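Local coordinates for outer membrane associated protein (Francisella tularensis subsp. tularensis, PDB 6U83) that carries an OmpA-like domain, crystallised here with D-alanine, that probably binds peptidoglycan as its relatives do, while the full-length protein may act as a porin, at residues K33-N38 / V46-I51; T57-T62 / E163-A168; L41-V46 / D156-R161; A78-V83 / K129-D134. One frame throughout, in Å; residues are numbered along the deposited sequence.

Interaction 1: residues K33-N38 / V46-I51; sequences KQCEGN and VACYTI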
loop_
_atom_site.group_PDB
_atom_site.type_symbol
_atom_site.label_atom_id
_atom_site.label_comp_id
_atom_site.label_asym_id
_atom_site.label_seq_id
_atom_site.Cartn_x
_atom_site.Cartn_y
_atom_site.Cartn_z
ATOM N N LYS A 33 -0.150 8.438 10.297
ATOM C CA LYS A 33 0.656 9.627 10.524
ATOM C C LYS A 33 1.140 10.189 9.196
ATOM O O LYS A 33 1.139 9.501 8.177
ATOM C CB LYS A 33 1.848 9.310 11.429
ATOM C CG LYS A 33 1.488 8.433 12.632
ATOM C CD LYS A 33 0.325 9.023 13.435
ATOM C CE LYS A 33 0.244 8.446 14.846
ATOM N NZ LYS A 33 0.170 9.547 15.855
ATOM N N GLN A 34 1.559 11.452 9.214
ATOM C CA GLN A 34 1.990 12.108 7.987
ATOM C C GLN A 34 3.266 11.469 7.453
ATOM O O GLN A 34 4.157 11.101 8.219
ATOM C CB GLN A 34 2.213 13.596 8.236
ATOM C CG GLN A 34 2.641 14.366 7.000
ATOM C CD GLN A 34 2.935 15.818 7.300
ATOM O OE1 GLN A 34 3.976 16.143 7.865
ATOM N NE2 GLN A 34 2.010 16.701 6.939
ATOM N N CYS A 35 3.352 11.334 6.129
ATOM C CA CYS A 35 4.515 10.704 5.514
ATOM C C CYS A 35 5.771 11.533 5.755
ATOM O O CYS A 35 5.772 12.748 5.556
ATOM C CB CYS A 35 4.312 10.512 4.007
ATOM S SG CYS A 35 2.982 9.381 3.486
ATOM N N GLU A 36 6.836 10.865 6.187
ATOM C CA GLU A 36 8.171 11.433 6.256
ATOM C C GLU A 36 8.809 11.432 4.870
ATOM O O GLU A 36 8.333 10.780 3.941
ATOM C CB GLU A 36 9.034 10.629 7.227
ATOM C CG GLU A 36 9.084 9.143 6.875
ATOM C CD GLU A 36 10.171 8.375 7.616
ATOM O OE1 GLU A 36 10.611 8.839 8.694
ATOM O OE2 GLU A 36 10.588 7.306 7.113
ATOM N N GLY A 37 9.907 12.162 4.734
ATOM C CA GLY A 37 10.647 12.121 3.489
ATOM C C GLY A 37 11.109 10.714 3.159
ATOM O O GLY A 37 11.647 10.019 4.028
ATOM N N ASN A 38 10.890 10.278 1.915
ATOM C CA ASN A 38 11.281 8.940 1.456
ATOM C C ASN A 38 10.672 7.848 2.329
ATOM O O ASN A 38 11.372 6.978 2.853
ATOM C CB ASN A 38 12.800 8.799 1.401
ATOM C CG ASN A 38 13.340 8.974 0.012
ATOM O OD1 ASN A 38 12.601 8.867 -0.968
ATOM N ND2 ASN A 38 14.634 9.238 -0.092
ATOM N N VAL A 46 4.159 0.248 6.130
ATOM C CA VAL A 46 3.709 1.564 6.579
ATOM C C VAL A 46 2.476 2.008 5.808
ATOM O O VAL A 46 2.263 1.638 4.650
ATOM C CB VAL A 46 4.813 2.640 6.458
ATOM C CG1 VAL A 46 4.882 3.187 5.033
ATOM C CG2 VAL A 46 4.569 3.755 7.477
ATOM N N ALA A 47 1.666 2.818 6.479
ATOM C CA ALA A 47 0.595 3.593 5.877
ATOM C C ALA A 47 0.720 5.017 6.402
ATOM O O ALA A 47 0.783 5.226 7.617
ATOM C CB ALA A 47 -0.780 3.000 6.210
ATOM N N CYS A 48 0.782 5.992 5.499
ATOM C CA CYS A 48 0.944 7.380 5.910
ATOM C C CYS A 48 0.116 8.283 4.988
ATOM O O CYS A 48 -0.420 7.837 3.963
ATOM C CB CYS A 48 2.432 7.759 5.952
ATOM S SG CYS A 48 3.366 7.574 4.401
ATOM N N TYR A 49 -0.022 9.562 5.376
ATOM C CA TYR A 49 -0.841 10.513 4.624
ATOM C C TYR A 49 -0.036 11.744 4.222
ATOM O O TYR A 49 0.905 12.142 4.912
ATOM C CB TYR A 49 -2.100 10.974 5.423
ATOM C CG TYR A 49 -1.811 11.845 6.637
ATOM C CD1 TYR A 49 -1.554 13.202 6.506
ATOM C CD2 TYR A 49 -1.806 11.308 7.917
ATOM C CE1 TYR A 49 -1.279 13.990 7.609
ATOM C CE2 TYR A 49 -1.534 12.087 9.025
ATOM C CZ TYR A 49 -1.274 13.424 8.864
ATOM O OH TYR A 49 -1.004 14.211 9.957
ATOM N N THR A 50 -0.427 12.359 3.102
ATOM C CA THR A 50 -0.037 13.730 2.790
ATOM C C THR A 50 -1.290 14.557 2.559
ATOM O O THR A 50 -2.339 14.033 2.172
ATOM C CB THR A 50 0.856 13.853 1.551
ATOM O OG1 THR A 50 0.052 13.691 0.377
ATOM C CG2 THR A 50 1.945 12.807 1.569
ATOM N N ILE A 51 -1.177 15.852 2.803
ATOM C CA ILE A 51 -2.262 16.785 2.559
ATOM C C ILE A 51 -1.837 17.698 1.425
ATOM O O ILE A 51 -0.679 18.130 1.360
ATOM C CB ILE A 51 -2.618 17.588 3.824
ATOM C CG1 ILE A 51 -2.984 16.642 4.966
ATOM C CG2 ILE A 51 -3.764 18.541 3.543
ATOM C CD1 ILE A 51 -2.895 17.322 6.334
#
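The Tyr49 ring has one face laid against Gln34, whose CA stands 3.5 Å above the Tyr49 ring plane, over its centre. The peptide nitrogen of Gln34 lies over this face too, with Gln34 N 3.2 Å from Tyr49 CE2, and Gln34 CB makes a CH-pi contact, 3.9 Å from the centroid of the Tyr49 ring. Lys33 C approaches obliquely. The Gln34 amide takes no part as a stacked group, its plane being turned 60° from that of the ring. Tyr49 CG lies between the backbone N and carbonyl carbon (chi1 69°); the ring beyond it lies against the Gln34 backbone.

Alongside, the two chains pair in parallel, Gln34 with Tyr49. Tyr49 N donates to Lys33 O (3.0 Å) and Tyr49 O accepts from Cys35 N (2.8 Å), so both main-chain polar atoms of Tyr49 are used. Diagonally across this pair, from the residue after Gln34 to the residue before Tyr49, a disulfide joins Cys35 SG to Cys48 SG at 2.1 Å. Its torsion of 91° is close to the relaxed value for such a bond, and the covalent staple fixes the chain just where the short strand 33-34 gives way to loop.

Strand 46-52 continues the sheet on its other flank, where Cys48 and Thr50 bond antiparallel to Tyr59 and Thr57 of strand 55-63, while Leu28 from a nearby loop touches Tyr49.

Interaction 2: residues T57-T62 / E163-A168; sequences TVYLDT and EASVSA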
loop_
_atom_site.group_PDB
_atom_site.type_symbol
_atom_site.label_atom_id
_atom_site.label_comp_id
_atom_site.label_asym_id
_atom_site.label_seq_id
_atom_site.Cartn_x
_atom_site.Cartn_y
_atom_site.Cartn_z
ATOM N N THR A 57 -4.335 12.316 1.015
ATOM C CA THR A 57 -3.980 11.114 0.276
ATOM C C THR A 57 -3.253 10.173 1.216
ATOM O O THR A 57 -2.274 10.572 1.858
ATOM C CB THR A 57 -3.096 11.427 -0.934
ATOM O OG1 THR A 57 -3.760 12.378 -1.773
ATOM C CG2 THR A 57 -2.824 10.150 -1.732
ATOM N N VAL A 58 -3.724 8.929 1.291
ATOM C CA VAL A 58 -3.137 7.919 2.156
ATOM C C VAL A 58 -2.398 6.924 1.281
ATOM O O VAL A 58 -2.919 6.479 0.255
ATOM C CB VAL A 58 -4.200 7.223 3.028
ATOM C CG1 VAL A 58 -3.555 6.162 3.904
ATOM C CG2 VAL A 58 -4.910 8.234 3.905
ATOM N N TYR A 59 -1.173 6.604 1.666
ATOM C CA TYR A 59 -0.366 5.613 0.980
ATOM C C TYR A 59 -0.231 4.370 1.842
ATOM O O TYR A 59 -0.273 4.443 3.073
ATOM C CB TYR A 59 1.024 6.146 0.667
ATOM C CG TYR A 59 0.993 7.339 -0.221
ATOM C CD1 TYR A 59 0.815 8.612 0.302
ATOM C CD2 TYR A 59 1.142 7.202 -1.588
ATOM C CE1 TYR A 59 0.788 9.716 -0.521
ATOM C CE2 TYR A 59 1.113 8.296 -2.418
ATOM C CZ TYR A 59 0.936 9.549 -1.884
ATOM O OH TYR A 59 0.909 10.636 -2.722
ATOM N N LEU A 60 -0.053 3.233 1.176
ATOM C CA LEU A 60 0.200 1.954 1.820
ATOM C C LEU A 60 1.411 1.319 1.160
ATOM O O LEU A 60 1.430 1.138 -0.064
ATOM C CB LEU A 60 -1.011 1.036 1.698
ATOM C CG LEU A 60 -0.862 -0.389 2.193
ATOM C CD1 LEU A 60 -1.200 -0.445 3.652
ATOM C CD2 LEU A 60 -1.767 -1.311 1.381
ATOM N N ASP A 61 2.425 0.994 1.963
ATOM C CA ASP A 61 3.606 0.280 1.481
ATOM C C ASP A 61 3.816 -0.902 2.421
ATOM O O ASP A 61 4.441 -0.766 3.476
ATOM C CB ASP A 61 4.823 1.200 1.406
ATOM C CG ASP A 61 5.994 0.551 0.696
ATOM O OD1 ASP A 61 5.930 -0.662 0.453
ATOM O OD2 ASP A 61 6.979 1.245 0.372
ATOM N N THR A 62 3.270 -2.051 2.038
ATOM C CA THR A 62 3.411 -3.292 2.783
ATOM C C THR A 62 4.574 -4.092 2.209
ATOM O O THR A 62 4.646 -4.306 0.993
ATOM C CB THR A 62 2.117 -4.105 2.694
ATOM O OG1 THR A 62 1.063 -3.419 3.385
ATOM C CG2 THR A 62 2.298 -5.474 3.291
ATOM N N GLU A 163 1.831 -1.819 -2.996
ATOM C CA GLU A 163 1.559 -0.395 -2.856
ATOM C C GLU A 163 0.127 -0.077 -3.258
ATOM O O GLU A 163 -0.448 -0.727 -4.139
ATOM C CB GLU A 163 2.478 0.453 -3.731
ATOM C CG GLU A 163 3.948 0.274 -3.490
ATOM C CD GLU A 163 4.740 1.266 -4.304
ATOM O OE1 GLU A 163 4.129 1.932 -5.180
ATOM O OE2 GLU A 163 5.961 1.384 -4.066
ATOM N N ALA A 164 -0.422 0.965 -2.634
ATOM C CA ALA A 164 -1.723 1.507 -3.002
ATOM C C ALA A 164 -1.830 2.922 -2.452
ATOM O O ALA A 164 -1.212 3.245 -1.433
ATOM C CB ALA A 164 -2.866 0.649 -2.461
ATOM N N SER A 165 -2.624 3.753 -3.130
ATOM C CA SER A 165 -2.899 5.100 -2.661
ATOM C C SER A 165 -4.322 5.488 -3.038
ATOM O O SER A 165 -4.776 5.208 -4.145
ATOM C CB SER A 165 -1.893 6.105 -3.237
ATOM O OG SER A 165 -1.815 6.019 -4.646
ATOM N N VAL A 166 -5.018 6.138 -2.103
ATOM C CA VAL A 166 -6.360 6.661 -2.326
ATOM C C VAL A 166 -6.428 8.090 -1.796
ATOM O O VAL A 166 -5.658 8.482 -0.918
ATOM C CB VAL A 166 -7.430 5.771 -1.658
ATOM C CG1 VAL A 166 -7.490 4.409 -2.339
ATOM C CG2 VAL A 166 -7.125 5.597 -0.194
ATOM N N SER A 167 -7.354 8.873 -2.340
ATOM C CA SER A 167 -7.520 10.264 -1.957
ATOM C C SER A 167 -8.975 10.543 -1.630
ATOM O O SER A 167 -9.887 9.891 -2.138
ATOM C CB SER A 167 -7.065 11.221 -3.062
ATOM O OG SER A 167 -5.706 10.997 -3.363
ATOM N N ALA A 168 -9.181 11.525 -0.786
ATOM C CA ALA A 168 -10.531 11.904 -0.414
ATOM C C ALA A 168 -10.465 13.265 0.252
ATOM O O ALA A 168 -9.420 13.629 0.804
ATOM C CB ALA A 168 -11.158 10.868 0.518
#
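Leu60 and Ala164 face each other as a hydrogen-bonded antiparallel pair and, with Thr57 near the other end, carry much of this strand contact. Leu60 N gives its hydrogen to Ala164 O at 2.9 Å, and Ala164 N returns a longer bond to Leu60 O at 3.2 Å. Leu60 CG stands anti to the backbone N (chi1 174°); beyond it, Leu60 CD2 is 4.5 Å from Ala164 CB, a loose touch. The Ala164 methyl touches the end of the Phe82 ring of helix 73-89, at CZ, and also meets Val94.

The segments 57-62 and 163-168 run antiparallel, their axes approaching to 4.7 Å at an angle of 169°. In the OmpA-like alpha/beta fold strand 161-172 is a central one, with 55-63 on one flank and 94-98 on the other. Helix 73-89 packs on the face bearing Val58, Leu60, Ala164 and Val166, and Val58 and Val166 form a second doubly hydrogen-bonded pair.

Thr57 points to the reverse face and works through both branches. Its hydroxyl shares a hydrogen bond with Ser167, Thr57 OG1 to Ser167 OG, at 2.9 Å. Its methyl makes a packing contact with the main chain, Thr57 CG2 being 3.4 Å from Val166 O. On this same face Tyr59 CD2 meets Ser165 CB at 3.6 Å. Further along, Asp61 OD2 and Glu163 OE2 sit 4.6 Å apart; their like charges are probably offset by Arg161, salt-bridged to Glu163, and more weakly by Lys63 near Asp61.

Interaction 3: residues L41-V46 / D156-R161; sequences LTEDGV and DPRNQR. With DAL (D-alanine), chain D.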
loop_
_atom_site.group_PDB
_atom_site.type_symbol
_atom_site.label_atom_id
_atom_site.label_comp_id
_atom_site.label_asym_id
_atom_site.label_seq_id
_atom_site.Cartn_x
_atom_site.Cartn_y
_atom_site.Cartn_z
ATOM N N LEU A 41 11.329 4.017 1.612
ATOM C CA LEU A 41 12.620 3.406 1.879
ATOM C C LEU A 41 12.704 2.826 3.289
ATOM O O LEU A 41 13.802 2.524 3.769
ATOM C CB LEU A 41 13.737 4.420 1.633
ATOM C CG LEU A 41 14.309 4.428 0.210
ATOM C CD1 LEU A 41 13.220 4.513 -0.870
ATOM C CD2 LEU A 41 15.321 5.553 0.052
ATOM N N THR A 42 11.564 2.682 3.958
ATOM C CA THR A 42 11.465 1.888 5.173
ATOM C C THR A 42 11.351 0.415 4.810
ATOM O O THR A 42 10.602 0.046 3.899
ATOM C CB THR A 42 10.234 2.304 5.976
ATOM O OG1 THR A 42 9.075 2.194 5.133
ATOM C CG2 THR A 42 10.370 3.738 6.466
ATOM N N GLU A 43 12.083 -0.433 5.528
ATOM C CA GLU A 43 11.925 -1.870 5.368
ATOM C C GLU A 43 10.830 -2.430 6.266
ATOM O O GLU A 43 10.821 -3.632 6.558
ATOM C CB GLU A 43 13.247 -2.593 5.621
ATOM C CG GLU A 43 13.353 -3.905 4.835
ATOM C CD GLU A 43 14.784 -4.339 4.591
ATOM O OE1 GLU A 43 15.136 -5.473 4.974
ATOM O OE2 GLU A 43 15.556 -3.548 4.012
ATOM N N ASP A 44 9.917 -1.582 6.717
ATOM C CA ASP A 44 8.764 -1.982 7.500
ATOM C C ASP A 44 7.505 -1.625 6.725
ATOM O O ASP A 44 7.518 -0.723 5.878
ATOM C CB ASP A 44 8.746 -1.279 8.879
ATOM C CG ASP A 44 9.916 -1.684 9.771
ATOM O OD1 ASP A 44 10.728 -2.541 9.355
ATOM O OD2 ASP A 44 10.020 -1.145 10.897
ATOM N N GLY A 45 6.420 -2.338 7.006
ATOM C CA GLY A 45 5.137 -1.957 6.434
ATOM C C GLY A 45 4.662 -0.629 7.008
ATOM O O GLY A 45 4.749 -0.383 8.213
ATOM N N VAL A 46 4.159 0.248 6.130
ATOM C CA VAL A 46 3.709 1.564 6.579
ATOM C C VAL A 46 2.476 2.008 5.808
ATOM O O VAL A 46 2.263 1.638 4.650
ATOM C CB VAL A 46 4.813 2.640 6.458
ATOM C CG1 VAL A 46 4.882 3.187 5.033
ATOM C CG2 VAL A 46 4.569 3.755 7.477
ATOM N N ASP A 156 17.094 -5.150 -3.781
ATOM C CA ASP A 156 16.880 -4.741 -2.406
ATOM C C ASP A 156 15.554 -5.326 -1.912
ATOM O O ASP A 156 14.559 -5.241 -2.617
ATOM C CB ASP A 156 16.881 -3.208 -2.344
ATOM C CG ASP A 156 16.869 -2.666 -0.930
ATOM O OD1 ASP A 156 15.868 -2.892 -0.219
ATOM O OD2 ASP A 156 17.850 -1.994 -0.540
ATOM N N PRO A 157 15.515 -5.930 -0.718
ATOM C CA PRO A 157 14.231 -6.473 -0.232
ATOM C C PRO A 157 13.147 -5.421 -0.104
ATOM O O PRO A 157 11.966 -5.772 -0.028
ATOM C CB PRO A 157 14.593 -7.058 1.145
ATOM C CG PRO A 157 16.070 -7.178 1.141
ATOM C CD PRO A 157 16.569 -6.053 0.293
ATOM N N ARG A 158 13.496 -4.138 -0.056
ATOM C CA ARG A 158 12.441 -3.142 0.002
ATOM C C ARG A 158 11.599 -3.106 -1.274
ATOM O O ARG A 158 10.475 -2.593 -1.243
ATOM C CB ARG A 158 13.035 -1.772 0.290
ATOM C CG ARG A 158 13.324 -1.542 1.760
ATOM C CD ARG A 158 14.109 -0.258 1.974
ATOM N NE ARG A 158 15.442 -0.341 1.381
ATOM C CZ ARG A 158 16.403 0.558 1.586
ATOM N NH1 ARG A 158 17.590 0.411 1.013
ATOM N NH2 ARG A 158 16.176 1.608 2.363
ATOM N N ASN A 159 12.108 -3.625 -2.396
ATOM C CA ASN A 159 11.284 -3.714 -3.595
ATOM C C ASN A 159 10.190 -4.769 -3.470
ATOM O O ASN A 159 9.195 -4.712 -4.203
ATOM C CB ASN A 159 12.174 -3.999 -4.800
ATOM C CG ASN A 159 13.013 -2.809 -5.181
ATOM O OD1 ASN A 159 12.507 -1.693 -5.249
ATOM N ND2 ASN A 159 14.297 -3.031 -5.420
ATOM N N GLN A 160 10.357 -5.718 -2.552
ATOM C CA GLN A 160 9.415 -6.807 -2.302
ATOM C C GLN A 160 8.226 -6.259 -1.518
ATOM O O GLN A 160 8.247 -6.238 -0.280
ATOM C CB GLN A 160 10.125 -7.920 -1.537
ATOM C CG GLN A 160 11.323 -8.528 -2.278
ATOM C CD GLN A 160 12.305 -9.239 -1.335
ATOM O OE1 GLN A 160 13.345 -9.729 -1.773
ATOM N NE2 GLN A 160 11.975 -9.291 -0.040
ATOM N N ARG A 161 7.170 -5.827 -2.230
ATOM C CA ARG A 161 6.166 -4.969 -1.604
ATOM C C ARG A 161 4.864 -4.910 -2.401
ATOM O O ARG A 161 4.801 -5.262 -3.581
ATOM C CB ARG A 161 6.691 -3.545 -1.448
ATOM C CG ARG A 161 6.510 -2.740 -2.725
ATOM C CD ARG A 161 7.666 -1.809 -2.942
ATOM N NE ARG A 161 7.478 -0.896 -4.063
ATOM C CZ ARG A 161 7.967 -1.130 -5.282
ATOM N NH1 ARG A 161 8.653 -2.247 -5.516
ATOM N NH2 ARG A 161 7.764 -0.259 -6.274
HETATM N N DAL D . 12.601 -11.594 -6.141
HETATM C CA DAL D . 12.329 -12.105 -4.806
HETATM C CB DAL D . 12.160 -13.632 -4.839
HETATM C C DAL D . 11.115 -11.443 -4.158
HETATM O O DAL D . 10.698 -11.892 -3.087
HETATM O OXT DAL D . 10.531 -10.469 -4.670
#
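Arg158 bends at chi3 (-65°), which turns NE out of the line of the chain, and from there the guanidinium reaches Asp156 on its own segment and Leu41 on the other. The base is an Asx turn: Asp156 OD1 accepts from Arg158 N at 2.7 Å, at the head of the 3-10 turn 157-159. The same OD1 also takes Arg158 NE, 35° out of the carboxylate plane, while Arg158 NH1 bonds Asp156 OD2 at 2.9 Å. This side-on, two-nitrogen salt bridge holds the guanidinium so that NH2 is presented to the loop 41-46. There Arg158 NH2 donates to Leu41 O at 2.9 Å, nearly straight and in the guanidinium plane.

Glu43 is extended beyond CG and crosses Arg158 at about a right angle, Glu43 OE2 lying 3.8 Å from Arg158 CG. No N-H points at that oxygen, so its attraction to the arginine is probably only electrostatic. The contact ties two surface loops together; two residues beyond Arg158, Gln160 enters the D-alanine pocket, to which Asp67, Asn113 and Arg120 also belong. Steadied by Ser101 and the carbonyl of Phe64, it touches that ligand through its aliphatic part, Gln160 CG lying 3.2 Å from D-alanine OXT.

Interaction 4: residues A78-V83 / K129-D134; sequences AIASFV and KQLGLD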
loop_
_atom_site.group_PDB
_atom_site.type_symbol
_atom_site.label_atom_id
_atom_site.label_comp_id
_atom_site.label_asym_id
_atom_site.label_seq_id
_atom_site.Cartn_x
_atom_site.Cartn_y
_atom_site.Cartn_z
ATOM N N ALA A 78 -0.973 -2.052 9.146
ATOM C CA ALA A 78 -1.090 -0.980 8.158
ATOM C C ALA A 78 -2.346 -1.148 7.311
ATOM O O ALA A 78 -3.109 -0.196 7.109
ATOM C CB ALA A 78 0.149 -0.946 7.259
ATOM N N ILE A 79 -2.578 -2.357 6.807
ATOM C CA ILE A 79 -3.715 -2.571 5.914
ATOM C C ILE A 79 -5.022 -2.244 6.627
ATOM O O ILE A 79 -5.911 -1.583 6.074
ATOM C CB ILE A 79 -3.699 -4.012 5.379
ATOM C CG1 ILE A 79 -2.451 -4.225 4.523
ATOM C CG2 ILE A 79 -4.970 -4.297 4.604
ATOM C CD1 ILE A 79 -2.196 -5.665 4.188
ATOM N N ALA A 80 -5.150 -2.689 7.877
ATOM C CA ALA A 80 -6.370 -2.454 8.638
ATOM C C ALA A 80 -6.685 -0.971 8.739
ATOM O O ALA A 80 -7.841 -0.563 8.593
ATOM C CB ALA A 80 -6.234 -3.056 10.035
ATOM N N SER A 81 -5.669 -0.148 9.006
ATOM C CA SER A 81 -5.891 1.292 9.070
ATOM C C SER A 81 -6.197 1.864 7.698
ATOM O O SER A 81 -7.021 2.775 7.565
ATOM C CB SER A 81 -4.670 1.983 9.663
ATOM O OG SER A 81 -4.577 1.706 11.045
ATOM N N PHE A 82 -5.516 1.359 6.673
ATOM C CA PHE A 82 -5.822 1.746 5.302
ATOM C C PHE A 82 -7.286 1.487 4.982
ATOM O O PHE A 82 -7.977 2.349 4.432
ATOM C CB PHE A 82 -4.911 0.962 4.361
ATOM C CG PHE A 82 -4.907 1.461 2.960
ATOM C CD1 PHE A 82 -4.364 2.689 2.656
ATOM C CD2 PHE A 82 -5.406 0.685 1.942
ATOM C CE1 PHE A 82 -4.335 3.138 1.375
ATOM C CE2 PHE A 82 -5.377 1.134 0.661
ATOM C CZ PHE A 82 -4.840 2.364 0.375
ATOM N N VAL A 83 -7.780 0.296 5.335
ATOM C CA VAL A 83 -9.163 -0.062 5.037
ATOM C C VAL A 83 -10.127 0.803 5.841
ATOM O O VAL A 83 -11.170 1.237 5.328
ATOM C CB VAL A 83 -9.384 -1.563 5.298
ATOM C CG1 VAL A 83 -10.858 -1.916 5.219
ATOM C CG2 VAL A 83 -8.575 -2.394 4.309
ATOM N N LYS A 129 -10.598 -7.930 2.413
ATOM C CA LYS A 129 -11.935 -8.504 2.397
ATOM C C LYS A 129 -12.312 -9.055 3.766
ATOM O O LYS A 129 -13.455 -8.887 4.211
ATOM C CB LYS A 129 -12.031 -9.585 1.316
ATOM C CG LYS A 129 -12.070 -9.028 -0.109
ATOM C CD LYS A 129 -12.173 -10.127 -1.148
ATOM C CE LYS A 129 -10.845 -10.369 -1.854
ATOM N NZ LYS A 129 -10.975 -11.407 -2.934
ATOM N N GLN A 130 -11.365 -9.708 4.453
ATOM C CA GLN A 130 -11.628 -10.177 5.813
ATOM C C GLN A 130 -12.070 -9.030 6.709
ATOM O O GLN A 130 -12.911 -9.211 7.597
ATOM C CB GLN A 130 -10.383 -10.851 6.395
ATOM C CG GLN A 130 -9.985 -12.158 5.729
ATOM C CD GLN A 130 -8.677 -12.709 6.273
ATOM O OE1 GLN A 130 -8.481 -12.796 7.489
ATOM N NE2 GLN A 130 -7.766 -13.070 5.373
ATOM N N LEU A 131 -11.532 -7.836 6.474
ATOM C CA LEU A 131 -11.807 -6.664 7.289
ATOM C C LEU A 131 -13.162 -6.016 7.014
ATOM O O LEU A 131 -13.460 -4.980 7.619
ATOM C CB LEU A 131 -10.693 -5.649 7.075
ATOM C CG LEU A 131 -9.334 -6.210 7.492
ATOM C CD1 LEU A 131 -8.224 -5.212 7.230
ATOM C CD2 LEU A 131 -9.363 -6.592 8.953
ATOM N N GLY A 132 -13.984 -6.576 6.131
ATOM C CA GLY A 132 -15.295 -6.020 5.852
ATOM C C GLY A 132 -15.378 -5.110 4.647
ATOM O O GLY A 132 -16.392 -4.413 4.486
ATOM N N LEU A 133 -14.344 -5.081 3.809
ATOM C CA LEU A 133 -14.361 -4.347 2.552
ATOM C C LEU A 133 -14.786 -5.283 1.429
ATOM O O LEU A 133 -14.399 -6.453 1.398
ATOM C CB LEU A 133 -12.983 -3.756 2.256
ATOM C CG LEU A 133 -12.898 -2.744 1.118
ATOM C CD1 LEU A 133 -13.655 -1.471 1.475
ATOM C CD2 LEU A 133 -11.446 -2.441 0.810
ATOM N N ASP A 134 -15.577 -4.767 0.501
ATOM C CA ASP A 134 -16.211 -5.621 -0.491
ATOM C C ASP A 134 -15.308 -5.834 -1.705
ATOM O O ASP A 134 -14.643 -4.907 -2.177
ATOM C CB ASP A 134 -17.552 -5.011 -0.882
ATOM C CG ASP A 134 -18.349 -4.573 0.341
ATOM O OD1 ASP A 134 -18.706 -5.446 1.163
ATOM O OD2 ASP A 134 -18.573 -3.355 0.508
#
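Leu131, just past the end of helix 110-130, reaches across to Ala80 and Val83 on helix 73-89. Its CB starts the contact at some distance, Leu131 CB being 4.2 Å from Val83 CG1. CG is anti to the carbonyl carbon (chi1 -61°), and one branch beyond it does most of the touching. That methyl settles on the helix backbone itself, with Leu131 CD1 3.6 Å from Ala80 CA; the small alanine side chain allows such an approach. Around this spot Leu131 CD1 meets Ala80 CB at 4.1 Å and Val83 CG2 also at 4.1 Å, and Ile79 CG2 lies slightly further from Leu131 CD1, at 4.3 Å.

Val83 touches both leucines. While CG2 meets Leu131 CD1, CG1 lies between Leu131 CB and Leu133 CB, with Val83 CG1 4.1 Å from Leu133 CB. The Schellman motif at Gly132 (phi 96°) ends helix 110-130 and turns the chain, consistent with both leucines directing CB toward helix 73-89.

The two helices belong to the helical layer of the OmpA-like fold, packed against its sheet. Met128, in the last turn of helix 110-130, extends the contact to Ile79, Phe82 and Val83, and Phe82 in turn reaches the strands.

No hydrogen bond or salt bridge crosses between the segments, though Lys87, further along helix 73-89, makes a weak hydrogen bond to Leu131 O. The segments meet through carbon-to-carbon contacts, mostly of methyl groups, consistent with a helix end seated mainly by shape and hydrophobic burial.

How the interactions relate
Interaction 2 lies nearest the centre of the chain and pairs two strands in the middle of the sheet. Interaction 1 adds to the same sheet, since strands 46-52 and 55-63 are neighbours, joined by Cys48 O to Tyr59 N; its chemistry is backbone pairing plus a covalent staple. Interaction 4 is the buried, wholly apolar one: Phe82 of its helix packs on Val58, Leu60 and Ala164 of interaction 2. At the surface, interaction 3 joins its loops by one arginine-to-carbonyl hydrogen bond, with the salt bridge inside segment 156-161. It shares Val46 with interaction 1, leads through Arg161 into strand 161-172 of interaction 2, and lies across the chain's centre from interaction 4.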